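Local coordinates for protein acetyl-CoA acetyltransferase (Bacillus anthracis, PDB 3SS6) that probably catalyses the reversible condensation of two acetyl-CoA molecules to acetoacetyl-CoA, as a thiolase-family acetyltransferase, at residues Gly279-Gly284 / Ala388-Ala393; Arg358-Leu363 / Gly375-Cys380; Glu119-Ser124 / Ser249-Gly254. All coordinates share one frame; numbering follows the deposited sequence.

Contact 1. Residues Gly279-Gly284 / Ala388-Ala393; sequences GYSVAG and ALFIEA
Gly279, Ser281 and Phe390 carry most of the buried surface where these two antiparallel strands run edge to edge, their axes 4.7 Å apart. Gly279 and Phe390 form a hydrogen-bonded pair that is uneven: Phe390 N gives a 2.9 Å bond to Gly279 O, meeting the carbonyl from above its plane, whereas Gly279 N to Phe390 O stretches to 3.4 Å and is weak. The second hydrogen-bonded pair, Ser281 with Ala388, is tighter. Ser281 N to Ala388 O and Ala388 N to Ser281 O are both 2.9 Å, each donor lying in the plane of the carbonyl it meets.

Phe390 has CG anti to its carbonyl carbon (chi1 -62°), which lays the ring back along the opposite strand. Its edge meets Gly279 O, 3.6 Å from CD2, and then Ser281 OG, 3.8 Å from CE2. That hydroxyl sits between its backbone N and carbonyl carbon (chi1 56°), against Ala388 CB, and is hydrogen-bonded to Ala297 O.

The contact thus joins strands 275-284 and 385-393 in the mixed sheet of the C-terminal thiolase half. Helix 294-305 packs on the Ser281, Ala388 and Phe390 face, while helix 93-107 touches Tyr280 and Leu389 on the other.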
loop_
_atom_site.group_PDB
_atom_site.type_symbol
_atom_site.label_atom_id
_atom_site.label_comp_id
_atom_site.label_asym_id
_atom_site.label_seq_id
_atom_site.Cartn_x
_atom_site.Cartn_y
_atom_site.Cartn_z
ATOM N N GLY A 279 37.648 28.000 -0.758
ATOM C CA GLY A 279 36.477 28.648 -0.186
ATOM C C GLY A 279 35.175 27.985 -0.583
ATOM O O GLY A 279 35.146 27.133 -1.458
ATOM N N TYR A 280 34.096 28.366 0.090
ATOM C CA TYR A 280 32.764 27.879 -0.249
ATOM C C TYR A 280 31.743 28.860 0.275
ATOM O O TYR A 280 32.028 29.619 1.211
ATOM C CB TYR A 280 32.505 26.466 0.317
ATOM C CG TYR A 280 33.009 26.275 1.733
ATOM C CD1 TYR A 280 32.234 26.646 2.828
ATOM C CD2 TYR A 280 34.271 25.742 1.973
ATOM C CE1 TYR A 280 32.707 26.484 4.117
ATOM C CE2 TYR A 280 34.747 25.576 3.256
ATOM C CZ TYR A 280 33.956 25.948 4.329
ATOM O OH TYR A 280 34.417 25.803 5.620
ATOM N N SER A 281 30.557 28.865 -0.329
ATOM C CA SER A 281 29.540 29.833 0.046
ATOM C C SER A 281 28.128 29.293 -0.171
ATOM O O SER A 281 27.908 28.405 -0.997
ATOM C CB SER A 281 29.731 31.115 -0.758
ATOM O OG SER A 281 29.716 30.814 -2.138
ATOM N N VAL A 282 27.184 29.849 0.582
ATOM C CA VAL A 282 25.781 29.429 0.532
ATOM C C VAL A 282 24.901 30.678 0.531
ATOM O O VAL A 282 25.108 31.590 1.336
ATOM C CB VAL A 282 25.421 28.571 1.771
ATOM C CG1 VAL A 282 23.945 28.207 1.768
ATOM C CG2 VAL A 282 26.280 27.310 1.817
ATOM N N ALA A 283 23.919 30.727 -0.366
ATOM C CA ALA A 283 23.025 31.888 -0.430
ATOM C C ALA A 283 21.570 31.447 -0.552
ATOM O O ALA A 283 21.259 30.506 -1.278
ATOM C CB ALA A 283 23.414 32.790 -1.610
ATOM N N GLY A 284 20.682 32.108 0.181
ATOM C CA GLY A 284 19.265 31.799 0.089
ATOM C C GLY A 284 18.492 32.744 -0.815
ATOM O O GLY A 284 18.669 33.963 -0.757
ATOM N N ALA A 388 28.257 27.252 -3.640
ATOM C CA ALA A 388 29.423 27.300 -4.521
ATOM C C ALA A 388 30.690 26.861 -3.798
ATOM O O ALA A 388 30.880 27.142 -2.606
ATOM C CB ALA A 388 29.601 28.702 -5.110
ATOM N N LEU A 389 31.556 26.174 -4.539
ATOM C CA LEU A 389 32.795 25.634 -4.010
ATOM C C LEU A 389 33.940 26.117 -4.894
ATOM O O LEU A 389 33.852 26.059 -6.121
ATOM C CB LEU A 389 32.723 24.099 -4.020
ATOM C CG LEU A 389 33.936 23.361 -3.457
ATOM C CD1 LEU A 389 34.154 23.711 -1.993
ATOM C CD2 LEU A 389 33.742 21.857 -3.631
ATOM N N PHE A 390 35.004 26.613 -4.267
ATOM C CA PHE A 390 36.115 27.237 -4.988
ATOM C C PHE A 390 37.363 26.407 -4.752
ATOM O O PHE A 390 37.747 26.181 -3.606
ATOM C CB PHE A 390 36.311 28.674 -4.500
ATOM C CG PHE A 390 35.115 29.543 -4.741
ATOM C CD1 PHE A 390 35.077 30.410 -5.823
ATOM C CD2 PHE A 390 34.002 29.448 -3.914
ATOM C CE1 PHE A 390 33.950 31.196 -6.061
ATOM C CE2 PHE A 390 32.870 30.222 -4.145
ATOM C CZ PHE A 390 32.845 31.104 -5.213
ATOM N N ILE A 391 37.968 25.922 -5.832
ATOM C CA ILE A 391 39.110 25.025 -5.706
ATOM C C ILE A 391 40.276 25.440 -6.597
ATOM O O ILE A 391 40.104 26.183 -7.571
ATOM C CB ILE A 391 38.736 23.568 -6.039
ATOM C CG1 ILE A 391 38.339 23.440 -7.506
ATOM C CG2 ILE A 391 37.612 23.062 -5.132
ATOM C CD1 ILE A 391 38.235 21.996 -7.963
ATOM N N GLU A 392 41.467 24.978 -6.237
ATOM C CA GLU A 392 42.643 25.159 -7.091
ATOM C C GLU A 392 43.278 23.799 -7.311
ATOM O O GLU A 392 43.628 23.114 -6.353
ATOM C CB GLU A 392 43.655 26.122 -6.452
ATOM C CG GLU A 392 43.129 27.551 -6.366
ATOM C CD GLU A 392 44.062 28.511 -5.647
ATOM O OE1 GLU A 392 45.010 28.063 -4.966
ATOM O OE2 GLU A 392 43.834 29.734 -5.765
ATOM N N ALA A 393 43.423 23.408 -8.571
ATOM C CA ALA A 393 44.136 22.179 -8.889
ATOM C C ALA A 393 45.614 22.369 -8.567
ATOM O O ALA A 393 46.174 23.455 -8.763
ATOM C CB ALA A 393 43.953 21.818 -10.358
#

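Contact 2. Residues Arg358-Leu363 / Gly375-Cys380; sequences RITVSL and GIASLC
Two branched side chains, one helical turn apart, reach from helix 352-370 to a strand running nearly opposite to it, with the axes 8.4 Å apart. Ile359 holds CG1 in the crowded position between backbone N and carbonyl carbon (chi1 66°), and the extended chi2 carries CD1 straight on to the strand. There CD1 rests 3.8 Å from Ser378 O and 4.1 Å from Ala377 CB, so it touches backbone as much as side chain.

Leu363 has CG anti to its N (chi1 180°), and chi2 (60°) leaves CD2 as the extended branch, which does the touching. This methyl lies 3.7 Å from Ile376 C and 3.9 Å from Ala377 CB, and it also meets the backbone of Gly375, where a CB would lie 3.0 Å from it. The helix packs on the sheet of the C-terminal thiolase half and also touches strand 7-19, consistent with the buried helical layer between the sheets of the thiolase fold.

Ala377 CB points into the helix and also meets Thr360 OG1, at 4.0 Å. That hydroxyl, anti to its carbonyl carbon, is hydrogen-bonded to Gly356 O. On the strand's other face Ser378 OG, anti to its own N, bonds to Val387 O.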
loop_
_atom_site.group_PDB
_atom_site.type_symbol
_atom_site.label_atom_id
_atom_site.label_comp_id
_atom_site.label_asym_id
_atom_site.label_seq_id
_atom_site.Cartn_x
_atom_site.Cartn_y
_atom_site.Cartn_z
ATOM N N ARG A 358 29.510 15.046 -7.538
ATOM C CA ARG A 358 29.838 14.607 -8.901
ATOM C C ARG A 358 30.489 15.711 -9.739
ATOM O O ARG A 358 31.532 15.492 -10.371
ATOM C CB ARG A 358 28.571 14.059 -9.592
ATOM C CG ARG A 358 28.834 13.041 -10.711
ATOM C CD ARG A 358 29.327 13.750 -11.993
ATOM N NE ARG A 358 28.316 14.667 -12.516
ATOM C CZ ARG A 358 28.546 15.546 -13.491
ATOM N NH1 ARG A 358 29.754 15.637 -14.024
ATOM N NH2 ARG A 358 27.567 16.329 -13.935
ATOM N N ILE A 359 29.899 16.905 -9.722
ATOM C CA ILE A 359 30.448 17.990 -10.535
ATOM C C ILE A 359 31.802 18.434 -10.005
ATOM O O ILE A 359 32.636 18.925 -10.770
ATOM C CB ILE A 359 29.474 19.193 -10.705
ATOM C CG1 ILE A 359 29.218 19.918 -9.376
ATOM C CG2 ILE A 359 28.171 18.723 -11.361
ATOM C CD1 ILE A 359 28.344 21.184 -9.523
ATOM N N THR A 360 32.036 18.238 -8.706
ATOM C CA THR A 360 33.336 18.587 -8.122
ATOM C C THR A 360 34.400 17.583 -8.584
ATOM O O THR A 360 35.505 17.965 -8.977
ATOM C CB THR A 360 33.263 18.671 -6.584
ATOM O OG1 THR A 360 32.257 19.631 -6.210
ATOM C CG2 THR A 360 34.611 19.102 -5.997
ATOM N N VAL A 361 34.059 16.302 -8.543
ATOM C CA VAL A 361 34.936 15.263 -9.102
ATOM C C VAL A 361 35.307 15.596 -10.546
ATOM O O VAL A 361 36.485 15.582 -10.926
ATOM C CB VAL A 361 34.260 13.874 -9.053
ATOM C CG1 VAL A 361 35.031 12.848 -9.902
ATOM C CG2 VAL A 361 34.127 13.386 -7.630
ATOM N N SER A 362 34.300 15.881 -11.363
ATOM C CA SER A 362 34.537 16.161 -12.778
ATOM C C SER A 362 35.399 17.406 -13.007
ATOM O O SER A 362 36.309 17.417 -13.856
ATOM C CB SER A 362 33.200 16.276 -13.505
ATOM O OG SER A 362 32.484 15.047 -13.382
ATOM N N LEU A 363 35.114 18.455 -12.247
ATOM C CA LEU A 363 35.893 19.680 -12.334
ATOM C C LEU A 363 37.363 19.435 -12.023
ATOM O O LEU A 363 38.246 19.904 -12.739
ATOM C CB LEU A 363 35.330 20.723 -11.370
ATOM C CG LEU A 363 36.035 22.078 -11.323
ATOM C CD1 LEU A 363 36.014 22.780 -12.682
ATOM C CD2 LEU A 363 35.316 22.927 -10.269
ATOM N N GLY A 375 39.003 26.650 -10.270
ATOM C CA GLY A 375 37.704 26.073 -10.588
ATOM C C GLY A 375 36.606 26.555 -9.657
ATOM O O GLY A 375 36.840 26.794 -8.474
ATOM N N ILE A 376 35.407 26.711 -10.208
ATOM C CA ILE A 376 34.221 26.979 -9.400
ATOM C C ILE A 376 33.190 25.917 -9.720
ATOM O O ILE A 376 32.889 25.683 -10.891
ATOM C CB ILE A 376 33.608 28.348 -9.738
ATOM C CG1 ILE A 376 34.616 29.466 -9.470
ATOM C CG2 ILE A 376 32.338 28.568 -8.932
ATOM C CD1 ILE A 376 34.126 30.857 -9.921
ATOM N N ALA A 377 32.647 25.277 -8.684
ATOM C CA ALA A 377 31.534 24.356 -8.869
ATOM C C ALA A 377 30.343 24.908 -8.088
ATOM O O ALA A 377 30.474 25.283 -6.926
ATOM C CB ALA A 377 31.889 22.960 -8.383
ATOM N N SER A 378 29.178 24.953 -8.719
ATOM C CA SER A 378 28.031 25.573 -8.068
ATOM C C SER A 378 26.733 24.994 -8.581
ATOM O O SER A 378 26.642 24.588 -9.736
ATOM C CB SER A 378 28.054 27.088 -8.317
ATOM O OG SER A 378 26.990 27.748 -7.646
ATOM N N LEU A 379 25.721 24.959 -7.724
ATOM C CA LEU A 379 24.432 24.455 -8.180
ATOM C C LEU A 379 23.264 25.011 -7.400
ATOM O O LEU A 379 23.427 25.423 -6.259
ATOM C CB LEU A 379 24.425 22.920 -8.196
ATOM C CG LEU A 379 24.387 22.102 -6.910
ATOM C CD1 LEU A 379 24.413 20.636 -7.308
ATOM C CD2 LEU A 379 25.562 22.431 -6.000
ATOM N N CYS A 380 22.094 25.032 -8.044
ATOM C CA CYS A 380 20.862 25.490 -7.423
ATOM C C CYS A 380 20.319 24.347 -6.579
ATOM O O CYS A 380 20.734 23.196 -6.725
ATOM C CB CYS A 380 19.825 25.913 -8.472
ATOM S SG CYS A 380 19.245 24.535 -9.546
#

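Contact 3. Residues Glu119-Ser124 / Ser249-Gly254; sequences EAMSSS and SGLNDG
The carboxylate of Asp253 gathers donors from the start of a type I turn, Met121 to Ser124, that comes just after a short antiparallel pairing. In that pairing Glu119 and Gly254 exchange two backbone bonds: Glu119 N to Gly254 O at 3.0 Å and Gly254 N to Glu119 O at 2.9 Å, both nearly along the C=O axes. Past this pair, the Asp253 side chain supplies the acceptors. With CG anti to the carbonyl carbon (chi1 -52°), OD1 takes a straight bond (169°) from Ser122 N at 2.9 Å on its syn lone pair, and a weak, bent one (119°) from Met121 N. OD2, also through its syn lone pair, accepts from Ser122 OG at 2.6 Å. The same hydroxyl receives Gly21 N, so it serves as donor and acceptor at once. Three donors on one buried carboxylate would be expected to favour its ionised form.

The turn closes itself through Ser124 N to Met121 O, while Ser124 OG donates to Ala120 O at 2.9 Å, from above the carbonyl plane. Met121 SD weakly accepts Asn252 N at 3.5 Å; the side chain bends at chi3, about the CG-SD bond, and crosses that of Leu251 at about a right angle, Met121 CE lying 3.9 Å from Leu251 CD2. Asn252 O, 3.1 Å from Met121 CG, is buried with no partner. Glu119 sends its carboxylate away, to the N-H groups of Cys59 and Ile60.

The pairing joins strands 112-120 and 252-262 of the N-terminal thiolase half. Trp133 and Arg132 of a second subunit bond to Ser122 O and Ser124 O, helix 145-149 lies against Met121, Ser124 and Leu251, and Ile352 of helix 352-370 touches Glu119 and Met121.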
loop_
_atom_site.group_PDB
_atom_site.type_symbol
_atom_site.label_atom_id
_atom_site.label_comp_id
_atom_site.label_asym_id
_atom_site.label_seq_id
_atom_site.Cartn_x
_atom_site.Cartn_y
_atom_site.Cartn_z
ATOM N N GLU A 119 22.691 9.089 -4.758
ATOM C CA GLU A 119 21.246 9.014 -4.931
ATOM C C GLU A 119 20.947 7.795 -5.757
ATOM O O GLU A 119 21.571 7.573 -6.807
ATOM C CB GLU A 119 20.673 10.254 -5.638
ATOM C CG GLU A 119 19.178 10.509 -5.292
ATOM C CD GLU A 119 19.024 11.039 -3.857
ATOM O OE1 GLU A 119 19.683 12.044 -3.514
ATOM O OE2 GLU A 119 18.278 10.436 -3.063
ATOM N N ALA A 120 20.003 7.000 -5.271
ATOM C CA ALA A 120 19.504 5.842 -5.999
ATOM C C ALA A 120 18.029 6.129 -6.229
ATOM O O ALA A 120 17.163 5.716 -5.448
ATOM C CB ALA A 120 19.698 4.569 -5.186
ATOM N N MET A 121 17.741 6.882 -7.283
ATOM C CA MET A 121 16.368 7.323 -7.507
ATOM C C MET A 121 15.510 6.149 -7.976
ATOM O O MET A 121 14.370 6.020 -7.551
ATOM C CB MET A 121 16.332 8.510 -8.477
ATOM C CG MET A 121 17.136 9.690 -7.926
ATOM S SD MET A 121 17.152 11.203 -8.922
ATOM C CE MET A 121 15.537 11.901 -8.507
ATOM N N SER A 122 16.078 5.282 -8.820
ATOM C CA SER A 122 15.343 4.153 -9.385
ATOM C C SER A 122 14.782 3.210 -8.325
ATOM O O SER A 122 13.730 2.602 -8.527
ATOM C CB SER A 122 16.224 3.341 -10.338
ATOM O OG SER A 122 16.677 4.103 -11.450
ATOM N N SER A 123 15.499 3.048 -7.215
ATOM C CA SER A 123 15.083 2.093 -6.174
ATOM C C SER A 123 14.334 2.766 -5.022
ATOM O O SER A 123 14.010 2.129 -4.001
ATOM C CB SER A 123 16.307 1.329 -5.646
ATOM O OG SER A 123 17.256 2.237 -5.098
ATOM N N SER A 124 14.047 4.055 -5.169
ATOM C CA SER A 124 13.364 4.788 -4.105
ATOM C C SER A 124 11.935 4.280 -3.917
ATOM O O SER A 124 11.266 3.924 -4.889
ATOM C CB SER A 124 13.371 6.292 -4.399
ATOM O OG SER A 124 14.695 6.796 -4.299
ATOM N N SER A 249 17.116 18.114 -16.883
ATOM C CA SER A 249 17.961 17.005 -16.450
ATOM C C SER A 249 17.087 15.778 -16.221
ATOM O O SER A 249 15.872 15.889 -16.095
ATOM C CB SER A 249 18.710 17.372 -15.171
ATOM O OG SER A 249 17.796 17.635 -14.123
ATOM N N GLY A 250 17.703 14.606 -16.155
ATOM C CA GLY A 250 16.934 13.400 -15.921
ATOM C C GLY A 250 16.768 13.063 -14.453
ATOM O O GLY A 250 17.215 13.804 -13.557
ATOM N N LEU A 251 16.107 11.935 -14.222
ATOM C CA LEU A 251 16.089 11.263 -12.935
ATOM C C LEU A 251 17.165 10.187 -13.069
ATOM O O LEU A 251 17.182 9.443 -14.055
ATOM C CB LEU A 251 14.725 10.620 -12.694
ATOM C CG LEU A 251 13.499 11.544 -12.787
ATOM C CD1 LEU A 251 12.196 10.767 -12.571
ATOM C CD2 LEU A 251 13.612 12.687 -11.797
ATOM N N ASN A 252 18.078 10.123 -12.109
ATOM C CA ASN A 252 19.287 9.319 -12.305
ATOM C C ASN A 252 19.843 8.733 -11.020
ATOM O O ASN A 252 19.460 9.136 -9.920
ATOM C CB ASN A 252 20.375 10.165 -12.973
ATOM C CG ASN A 252 20.003 10.590 -14.377
ATOM O OD1 ASN A 252 20.258 9.867 -15.357
ATOM N ND2 ASN A 252 19.406 11.763 -14.494
ATOM N N ASP A 253 20.762 7.774 -11.173
ATOM C CA ASP A 253 21.380 7.091 -10.032
ATOM C C ASP A 253 22.889 7.284 -10.087
ATOM O O ASP A 253 23.492 7.161 -11.149
ATOM C CB ASP A 253 21.079 5.585 -10.089
ATOM C CG ASP A 253 19.597 5.284 -10.237
ATOM O OD1 ASP A 253 18.775 5.995 -9.628
ATOM O OD2 ASP A 253 19.240 4.330 -10.961
ATOM N N GLY A 254 23.515 7.560 -8.953
ATOM C CA GLY A 254 24.969 7.685 -8.969
ATOM C C GLY A 254 25.553 7.971 -7.607
ATOM O O GLY A 254 24.848 8.412 -6.722
#

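From the N terminus, contact 3 comes first: 119-124 waits for 249-254, closing a loop of 124 residues before contact 1 begins. Strand 275-284 then opens the long loop of contact 1, which ends only at 385-393. Nested inside it is contact 2, a short helix-to-strand return, whose strand is followed, after three connecting residues, by the last one. Contacts 1 and 2 therefore touch: Leu389 N lies 2.8 Å from Ala377 O, and Leu389 packs on Thr360. Contact 3 stands apart, its centre about 25 Å from that of contact 1, in the N-terminal thiolase half, yet helix 352-370, which carries the helical side of contact 2, also packs through Ile352 on contact 3.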